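Local coordinates for hypothetical protein Atu2648 (Agrobacterium tumefaciens str. C58, PDB 1ZCE) that is of unknown function but folds as an EVE domain, related to the ASCH and PUA domains, and so may bind nucleic acid, at residues A[3-7]-A[43-49]; A[24-30]-A[85-89]. All coordinates share one frame; numbering follows the deposited sequence.

Contact 1: A[3-7]-A[43-49]; sequences NYWLY and AMKIGDK
W5 N meets K49 O in a backbone hydrogen bond of 3.1 Å, where strand 4-9 comes alongside the start of strand 49-54. Y4 CA adds a C-H...O contact to the same oxygen.

The W5 indole is met on a face and at an edge. M44, a selenomethionine, runs over one face of it. M44 CG sits 3.6 Å from the centroid of the five-membered ring, in a CH-pi contact. M44 SE lies above the same ring at 4.4 Å, a Met-aromatic contact. The chain is extended beyond CG (chi2 173°, chi3 -173°), which carries SE and CE on toward Y7. There SE stands at the edge of the phenol ring, 3.2 Å from Y7 OH. That hydroxyl is buried and has no hydrogen-bond partner in the model. A43 CB packs against W5 CH2.

D48 OD2 lies at the edge of the indole and accepts from W5 NE1 at 3.1 Å, nearly straight at 164°. K45 N gives OD2 a second bond, 3.0 Å long. The two donors reach it from opposite faces of the carboxylate plane. The K45 N bond spans the type II turn K45 to D48; the W5 NE1 bond ties that turn to strand 4-9. A water on D48 OD2 also binds A43 O, N3 ND2 and K45 NZ. G47 takes the third position of the turn, at a positive phi where a CB would jam against I46 O. K49 NZ folds back to G47 O at 2.7 Å and also bonds K144 O.

This contact joins the loop after helix 35-42 to strand 4-9. Strand 122-125 flanks strand 4-9 on its other side, and V122 also touches M44. The hydroxyl of S145 bonds to N3 O and K49 N.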
ATOM      1  N   ASN A   3      -6.527 -11.018  -0.578  1.00  8.51           N
ATOM      2  CA  ASN A   3      -6.667  -9.590  -0.849  1.00  6.40           C
ATOM      3  C   ASN A   3      -5.332  -8.860  -0.887  1.00  6.01           C
ATOM      4  O   ASN A   3      -4.449  -9.107  -0.064  1.00  5.46           O
ATOM      5  CB  ASN A   3      -7.580  -8.944   0.196  1.00  7.49           C
ATOM      6  CG  ASN A   3      -8.969  -9.551   0.205  1.00  7.36           C
ATOM      7  OD1 ASN A   3      -9.565  -9.770  -0.845  1.00  9.64           O
ATOM      8  ND2 ASN A   3      -9.494  -9.816   1.394  1.00  8.18           N
ATOM      9  N   TYR A   4      -5.207  -7.957  -1.856  1.00  4.66           N
ATOM     10  CA  TYR A   4      -4.004  -7.152  -2.054  1.00  4.49           C
ATOM     11  C   TYR A   4      -4.369  -5.677  -1.974  1.00  3.52           C
ATOM     12  O   TYR A   4      -5.503  -5.296  -2.260  1.00  4.02           O
ATOM     13  CB  TYR A   4      -3.368  -7.497  -3.400  1.00  4.89           C
ATOM     14  CG  TYR A   4      -2.836  -8.907  -3.414  1.00  4.75           C
ATOM     15  CD1 TYR A   4      -1.550  -9.185  -2.959  1.00  4.43           C
ATOM     16  CD2 TYR A   4      -3.649  -9.980  -3.786  1.00  5.61           C
ATOM     17  CE1 TYR A   4      -1.085 -10.490  -2.868  1.00  5.90           C
ATOM     18  CE2 TYR A   4      -3.189 -11.296  -3.697  1.00  6.65           C
ATOM     19  CZ  TYR A   4      -1.909 -11.538  -3.234  1.00  5.73           C
ATOM     20  OH  TYR A   4      -1.444 -12.827  -3.111  1.00  8.48           O
ATOM     21  N   TRP A   5      -3.398  -4.851  -1.595  1.00  4.15           N
ATOM     22  CA  TRP A   5      -3.654  -3.435  -1.388  1.00  4.16           C
ATOM     23  C   TRP A   5      -2.546  -2.516  -1.883  1.00  3.57           C
ATOM     24  O   TRP A   5      -1.499  -2.972  -2.341  1.00  3.05           O
ATOM     25  CB  TRP A   5      -3.852  -3.201   0.113  1.00  4.20           C
ATOM     26  CG  TRP A   5      -4.754  -4.211   0.755  1.00  3.84           C
ATOM     27  CD1 TRP A   5      -4.395  -5.390   1.357  1.00  4.47           C
ATOM     28  CD2 TRP A   5      -6.174  -4.146   0.823  1.00  3.43           C
ATOM     29  NE1 TRP A   5      -5.515  -6.059   1.796  1.00  4.86           N
ATOM     30  CE2 TRP A   5      -6.626  -5.314   1.479  1.00  4.80           C
ATOM     31  CE3 TRP A   5      -7.120  -3.208   0.391  1.00  4.63           C
ATOM     32  CZ2 TRP A   5      -7.984  -5.569   1.716  1.00  4.46           C
ATOM     33  CZ3 TRP A   5      -8.465  -3.455   0.621  1.00  4.42           C
ATOM     34  CH2 TRP A   5      -8.886  -4.628   1.278  1.00  4.69           C
ATOM     35  N   LEU A   6      -2.798  -1.213  -1.794  1.00  2.98           N
ATOM     36  CA  LEU A   6      -1.810  -0.203  -2.162  1.00  3.11           C
ATOM     37  C   LEU A   6      -1.915   0.950  -1.170  1.00  3.38           C
ATOM     38  O   LEU A   6      -3.014   1.389  -0.827  1.00  3.52           O
ATOM     39  CB  LEU A   6      -2.008   0.302  -3.601  1.00  4.19           C
ATOM     40  CG  LEU A   6      -1.009   1.373  -4.078  1.00  3.63           C
ATOM     41  CD1 LEU A   6      -0.721   1.212  -5.571  1.00  4.59           C
ATOM     42  CD2 LEU A   6      -1.547   2.763  -3.774  1.00  4.81           C
ATOM     43  N   TYR A   7      -0.760   1.414  -0.702  1.00  3.24           N
ATOM     44  CA  TYR A   7      -0.679   2.506   0.262  1.00  4.06           C
ATOM     45  C   TYR A   7       0.116   3.650  -0.343  1.00  4.66           C
ATOM     46  O   TYR A   7       1.262   3.463  -0.762  1.00  5.56           O
ATOM     47  CB  TYR A   7       0.032   2.055   1.548  1.00  5.01           C
ATOM     48  CG  TYR A   7      -0.446   0.738   2.106  1.00  5.27           C
ATOM     49  CD1 TYR A   7      -0.067  -0.465   1.516  1.00  5.43           C
ATOM     50  CD2 TYR A   7      -1.301   0.691   3.205  1.00  6.08           C
ATOM     51  CE1 TYR A   7      -0.532  -1.684   1.997  1.00  7.31           C
ATOM     52  CE2 TYR A   7      -1.774  -0.528   3.693  1.00  7.18           C
ATOM     53  CZ  TYR A   7      -1.386  -1.709   3.081  1.00  7.60           C
ATOM     54  OH  TYR A   7      -1.873  -2.920   3.523  1.00  8.70           O
ATOM     55  N   ALA A  43     -10.605  -3.938   6.359  1.00  5.17           N
ATOM     56  CA  ALA A  43     -10.810  -5.184   5.628  1.00  6.64           C
ATOM     57  C   ALA A  43      -9.534  -6.010   5.517  1.00  5.78           C
ATOM     58  O   ALA A  43      -9.560  -7.131   5.009  1.00  7.75           O
ATOM     59  CB  ALA A  43     -11.344  -4.879   4.236  1.00  7.36           C
HETATM   60  N   MSE A  44      -8.424  -5.462   6.003  1.00  5.39           N
HETATM   61  CA  MSE A  44      -7.136  -6.144   5.923  1.00  4.85           C
HETATM   62  C   MSE A  44      -6.906  -7.180   7.008  1.00  5.59           C
HETATM   63  O   MSE A  44      -7.375  -7.035   8.138  1.00  6.12           O
HETATM   64  CB  MSE A  44      -6.001  -5.123   5.962  1.00  6.18           C
HETATM   65  CG  MSE A  44      -5.991  -4.200   4.761  1.00  5.24           C
HETATM   66 SE   MSE A  44      -4.700  -2.791   4.951  1.00 11.63          SE
HETATM   67  CE  MSE A  44      -5.198  -1.780   3.387  1.00  6.45           C
ATOM     68  N   LYS A  45      -6.173  -8.226   6.646  1.00  5.24           N
ATOM     69  CA  LYS A  45      -5.828  -9.289   7.573  1.00  6.18           C
ATOM     70  C   LYS A  45      -4.313  -9.303   7.753  1.00  6.26           C
ATOM     71  O   LYS A  45      -3.572  -8.782   6.917  1.00  6.22           O
ATOM     72  CB  LYS A  45      -6.292 -10.640   7.022  1.00  9.30           C
ATOM     73  CG  LYS A  45      -7.796 -10.742   6.833  1.00 11.63           C
ATOM     74  CD  LYS A  45      -8.216 -12.128   6.367  1.00 14.15           C
ATOM     75  CE  LYS A  45      -9.700 -12.176   6.033  1.00 15.08           C
ATOM     76  NZ  LYS A  45     -10.024 -11.366   4.831  1.00 15.23           N
ATOM     77  N   ILE A  46      -3.858  -9.892   8.853  1.00  6.73           N
ATOM     78  CA  ILE A  46      -2.430  -9.996   9.110  1.00  6.83           C
ATOM     79  C   ILE A  46      -1.813 -10.753   7.941  1.00  6.87           C
ATOM     80  O   ILE A  46      -2.340 -11.781   7.513  1.00  6.87           O
ATOM     81  CB  ILE A  46      -2.158 -10.778  10.415  1.00  7.49           C
ATOM     82  CG1 ILE A  46      -2.669  -9.979  11.615  1.00  9.46           C
ATOM     83  CG2 ILE A  46      -0.668 -11.068  10.562  1.00  9.58           C
ATOM     84  CD1 ILE A  46      -2.036  -8.608  11.752  1.00  9.84           C
ATOM     85  N   GLY A  47      -0.715 -10.234   7.406  1.00  6.53           N
ATOM     86  CA  GLY A  47      -0.071 -10.908   6.295  1.00  7.26           C
ATOM     87  C   GLY A  47      -0.483 -10.426   4.915  1.00  5.87           C
ATOM     88  O   GLY A  47       0.174 -10.755   3.927  1.00  6.66           O
ATOM     89  N   ASP A  48      -1.571  -9.665   4.822  1.00  6.20           N
ATOM     90  CA  ASP A  48      -2.006  -9.150   3.522  1.00  5.94           C
ATOM     91  C   ASP A  48      -0.874  -8.319   2.940  1.00  5.73           C
ATOM     92  O   ASP A  48      -0.286  -7.488   3.635  1.00  5.46           O
ATOM     93  CB  ASP A  48      -3.249  -8.269   3.655  1.00  5.43           C
ATOM     94  CG  ASP A  48      -4.543  -9.066   3.683  1.00  6.05           C
ATOM     95  OD1 ASP A  48      -4.507 -10.313   3.659  1.00  7.02           O
ATOM     96  OD2 ASP A  48      -5.618  -8.435   3.726  1.00  5.84           O
ATOM     97  N   LYS A  49      -0.584  -8.543   1.663  1.00  4.63           N
ATOM     98  CA  LYS A  49       0.486  -7.841   0.976  1.00  5.38           C
ATOM     99  C   LYS A  49      -0.043  -6.651   0.192  1.00  4.62           C
ATOM    100  O   LYS A  49      -1.204  -6.624  -0.223  1.00  4.48           O
ATOM    101  CB  LYS A  49       1.209  -8.803   0.036  1.00  5.72           C
ATOM    102  CG  LYS A  49       1.749 -10.049   0.724  1.00  6.37           C
ATOM    103  CD  LYS A  49       2.784  -9.702   1.783  1.00  7.65           C
ATOM    104  CE  LYS A  49       3.453 -10.946   2.367  1.00  6.03           C
ATOM    105  NZ  LYS A  49       2.503 -11.871   3.040  1.00  8.32           N
TER
HETATM  106  O   HOH W   1      -8.122  -9.216   3.783  1.00  8.17           O
HETATM  107  O   HOH W   2      -6.048 -11.996   2.113  1.00  9.58           O
HETATM  108  O   HOH W   3     -11.957 -11.420   2.049  1.00 17.66           O

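Contact 2: A[24-30]-A[85-89]; sequences ETGEEWT and CVDIR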
ATOM      1  N   GLU A  24      10.890  -5.122  11.279  1.00  9.84           N
ATOM      2  CA  GLU A  24       9.761  -5.934  11.724  1.00  9.29           C
ATOM      3  C   GLU A  24       8.804  -5.215  12.669  1.00  8.51           C
ATOM      4  O   GLU A  24       7.657  -5.631  12.815  1.00  8.75           O
ATOM      5  CB  GLU A  24      10.264  -7.240  12.357  1.00 10.18           C
ATOM      6  CG  GLU A  24      11.263  -7.063  13.487  1.00 12.04           C
ATOM      7  CD  GLU A  24      10.614  -7.006  14.857  1.00 12.44           C
ATOM      8  OE1 GLU A  24      11.327  -6.691  15.829  1.00 14.96           O
ATOM      9  OE2 GLU A  24       9.403  -7.284  14.968  1.00 13.09           O
ATOM     10  N   THR A  25       9.273  -4.138  13.296  1.00  9.61           N
ATOM     11  CA  THR A  25       8.449  -3.350  14.212  1.00 11.06           C
ATOM     12  C   THR A  25       7.291  -2.733  13.433  1.00 10.57           C
ATOM     13  O   THR A  25       6.201  -2.535  13.969  1.00 11.85           O
ATOM     14  CB  THR A  25       9.264  -2.213  14.867  1.00 11.61           C
ATOM     15  OG1 THR A  25      10.303  -2.776  15.678  1.00 13.08           O
ATOM     16  CG2 THR A  25       8.368  -1.335  15.730  1.00 13.33           C
ATOM     17  N   GLY A  26       7.540  -2.431  12.164  1.00  9.20           N
ATOM     18  CA  GLY A  26       6.507  -1.848  11.331  1.00  8.87           C
ATOM     19  C   GLY A  26       6.248  -0.387  11.632  1.00  7.77           C
ATOM     20  O   GLY A  26       6.965   0.246  12.410  1.00  8.55           O
ATOM     21  N   GLU A  27       5.203   0.141  11.006  1.00  6.63           N
ATOM     22  CA  GLU A  27       4.816   1.531  11.169  1.00  6.56           C
ATOM     23  C   GLU A  27       3.298   1.659  11.222  1.00  5.26           C
ATOM     24  O   GLU A  27       2.593   1.116  10.374  1.00  5.09           O
ATOM     25  CB  GLU A  27       5.351   2.352   9.995  1.00  6.96           C
ATOM     26  CG  GLU A  27       4.964   3.820  10.014  1.00  8.72           C
ATOM     27  CD  GLU A  27       5.718   4.613  11.060  1.00 10.49           C
ATOM     28  OE1 GLU A  27       5.435   5.822  11.210  1.00 13.53           O
ATOM     29  OE2 GLU A  27       6.599   4.036  11.729  1.00 11.68           O
ATOM     30  N   GLU A  28       2.800   2.375  12.225  1.00  5.52           N
ATOM     31  CA  GLU A  28       1.368   2.600  12.363  1.00  5.07           C
ATOM     32  C   GLU A  28       0.981   3.514  11.206  1.00  4.73           C
ATOM     33  O   GLU A  28       1.608   4.555  10.994  1.00  5.43           O
ATOM     34  CB  GLU A  28       1.067   3.290  13.695  1.00  6.03           C
ATOM     35  CG  GLU A  28      -0.419   3.444  13.972  1.00  6.68           C
ATOM     36  CD  GLU A  28      -0.720   4.283  15.201  1.00  8.13           C
ATOM     37  OE1 GLU A  28      -1.913   4.410  15.544  1.00  8.57           O
ATOM     38  OE2 GLU A  28       0.225   4.819  15.816  1.00  9.98           O
ATOM     39  N   TRP A  29      -0.048   3.134  10.451  1.00  4.29           N
ATOM     40  CA  TRP A  29      -0.454   3.939   9.303  1.00  4.13           C
ATOM     41  C   TRP A  29      -1.427   5.050   9.691  1.00  4.48           C
ATOM     42  O   TRP A  29      -2.599   5.046   9.316  1.00  5.31           O
ATOM     43  CB  TRP A  29      -1.062   3.047   8.219  1.00  5.24           C
ATOM     44  CG  TRP A  29      -0.775   3.563   6.852  1.00  4.70           C
ATOM     45  CD1 TRP A  29      -1.681   3.966   5.916  1.00  5.40           C
ATOM     46  CD2 TRP A  29       0.518   3.790   6.283  1.00  4.64           C
ATOM     47  NE1 TRP A  29      -1.033   4.433   4.798  1.00  5.09           N
ATOM     48  CE2 TRP A  29       0.320   4.337   4.998  1.00  5.31           C
ATOM     49  CE3 TRP A  29       1.829   3.587   6.738  1.00  6.44           C
ATOM     50  CZ2 TRP A  29       1.383   4.686   4.157  1.00  4.86           C
ATOM     51  CZ3 TRP A  29       2.889   3.934   5.903  1.00  5.94           C
ATOM     52  CH2 TRP A  29       2.658   4.477   4.627  1.00  7.09           C
ATOM     53  N   THR A  30      -0.898   6.021  10.427  1.00  6.21           N
ATOM     54  CA  THR A  30      -1.668   7.151  10.936  1.00  6.23           C
ATOM     55  C   THR A  30      -1.973   8.234   9.911  1.00  6.63           C
ATOM     56  O   THR A  30      -1.410   8.253   8.820  1.00  7.98           O
ATOM     57  CB  THR A  30      -0.918   7.829  12.090  1.00  7.78           C
ATOM     58  OG1 THR A  30       0.333   8.328  11.604  1.00 10.03           O
ATOM     59  CG2 THR A  30      -0.650   6.838  13.204  1.00  8.72           C
ATOM     60  N   CYS A  85      -6.589   2.452  12.132  1.00  5.47           N
ATOM     61  CA  CYS A  85      -5.662   2.056  11.082  1.00  5.24           C
ATOM     62  C   CYS A  85      -4.877   0.796  11.419  1.00  4.80           C
ATOM     63  O   CYS A  85      -4.863   0.331  12.568  1.00  5.43           O
ATOM     64  CB  CYS A  85      -4.670   3.197  10.843  1.00  4.72           C
ATOM     65  SG  CYS A  85      -3.782   3.693  12.375  1.00  6.88           S
ATOM     66  N   VAL A  86      -4.231   0.240  10.397  1.00  4.36           N
ATOM     67  CA  VAL A  86      -3.389  -0.931  10.576  1.00  4.83           C
ATOM     68  C   VAL A  86      -1.949  -0.447  10.726  1.00  4.63           C
ATOM     69  O   VAL A  86      -1.668   0.753  10.679  1.00  4.55           O
ATOM     70  CB  VAL A  86      -3.430  -1.884   9.340  1.00  4.67           C
ATOM     71  CG1 VAL A  86      -4.811  -2.494   9.193  1.00  6.59           C
ATOM     72  CG2 VAL A  86      -3.051  -1.127   8.071  1.00  4.38           C
ATOM     73  N   ASP A  87      -1.055  -1.403  10.944  1.00  4.52           N
ATOM     74  CA  ASP A  87       0.378  -1.146  11.016  1.00  5.01           C
ATOM     75  C   ASP A  87       0.901  -1.973   9.846  1.00  4.94           C
ATOM     76  O   ASP A  87       0.390  -3.066   9.600  1.00  5.14           O
ATOM     77  CB  ASP A  87       0.994  -1.719  12.294  1.00  6.78           C
ATOM     78  CG  ASP A  87       0.701  -0.892  13.531  1.00  7.90           C
ATOM     79  OD1 ASP A  87      -0.249  -0.090  13.524  1.00  7.89           O
ATOM     80  OD2 ASP A  87       1.433  -1.067  14.529  1.00 10.34           O
ATOM     81  N   ILE A  88       1.898  -1.467   9.126  1.00  4.83           N
ATOM     82  CA  ILE A  88       2.474  -2.217   8.013  1.00  4.82           C
ATOM     83  C   ILE A  88       3.990  -2.267   8.148  1.00  4.52           C
ATOM     84  O   ILE A  88       4.589  -1.436   8.830  1.00  4.96           O
ATOM     85  CB  ILE A  88       2.127  -1.591   6.626  1.00  4.98           C
ATOM     86  CG1 ILE A  88       2.666  -0.161   6.532  1.00  6.35           C
ATOM     87  CG2 ILE A  88       0.622  -1.615   6.403  1.00  6.41           C
ATOM     88  CD1 ILE A  88       2.518   0.462   5.144  1.00  7.27           C
ATOM     89  N   ARG A  89       4.606  -3.252   7.502  1.00  5.36           N
ATOM     90  CA  ARG A  89       6.057  -3.385   7.534  1.00  5.30           C
ATOM     91  C   ARG A  89       6.579  -3.824   6.174  1.00  4.50           C
ATOM     92  O   ARG A  89       5.864  -4.438   5.387  1.00  4.70           O
ATOM     93  CB  ARG A  89       6.497  -4.382   8.610  1.00  6.19           C
ATOM     94  CG  ARG A  89       5.991  -5.794   8.435  1.00  6.98           C
ATOM     95  CD  ARG A  89       6.372  -6.620   9.656  1.00  7.34           C
ATOM     96  NE  ARG A  89       5.725  -7.927   9.696  1.00  8.18           N
ATOM     97  CZ  ARG A  89       5.735  -8.724  10.760  1.00  8.22           C
ATOM     98  NH1 ARG A  89       5.121  -9.899  10.717  1.00 11.69           N
ATOM     99  NH2 ARG A  89       6.355  -8.344  11.870  1.00  9.08           N
TER
HETATM  100  O   HOH W   4       7.475  -9.217  14.303  1.00 12.92           O
HETATM  101  O   HOH W   5       4.138  -0.598  14.200  1.00 15.34           O
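I88 CD1 lies over one face of the W29 indole, offset toward the rim. It is 3.8 Å from the centroid of the six-membered ring, a CH-pi contact. I88 CG1 sits between the backbone N and the carbonyl carbon (chi1 60°), and the extended chi2 of 173° sends CD1 on over the ring. The R89 guanidinium is met at its edge instead. E24 O accepts from R89 NH2 at 3.2 Å, in the guanidinium plane and on a lone pair. A water at the same edge ties NH2 to E24 OE2. It bridges the two charged groups, which do not form a salt bridge; R89 NE has its salt bridge with E66.

The backbones run antiparallel. E27 and I88 form a hydrogen-bonded pair, with E27 N to I88 O at 2.8 Å and I88 N to E27 O at 3.0 Å. E28 and D87 are the next, non-hydrogen-bonded pair. Their carboxylate planes are 44° apart, and D87 OD1 rests against E28 CA and CG. The charged end of E28 goes to S75. D87 OD2 takes a water that also bonds T25 O. W29 N then bonds to V86 O at 2.9 Å. W29 is the centre of an inverse gamma turn, closed by a weak bond, just past the paired residues. C85 CB lies 3.2 Å from W29 O. At the other end G26 has positive phi, and its CA packs 3.7 Å from R89 CB.

Strand 27-28 is thus a short outer strand of the mixed sheet, laid along strand 84-99, whose other neighbour is strand 60-73. Helix 16-22 lies close by: K22 makes a salt bridge with E27 and Q19 touches W29. M41 of helix 35-42 packs on W29, C85 and V86.

Both contacts reach one mixed sheet, with centres about 12 Å apart. Their segments alternate along the chain: 3-7, 24-30, 43-49, 85-89. Contact 1 joins strand 4-9 to the lead-in of strand 49-54. Contact 2 adds strand 27-28 at the outer edge, beside strand 84-99. Strand 60-73 runs between strands 49-54 and 84-99. The side chains still meet directly. Y7 CE2 packs 3.8 Å from I88 CG2, and M44 SE lies 3.9 Å from V86 CG2. The Y7 and W29 rings meet edge-to-face. Both contacts thus share one buried patch of the EVE domain, which joins strand 4-9 and the loop before strand 49-54 to strand 84-99 and the outer strand.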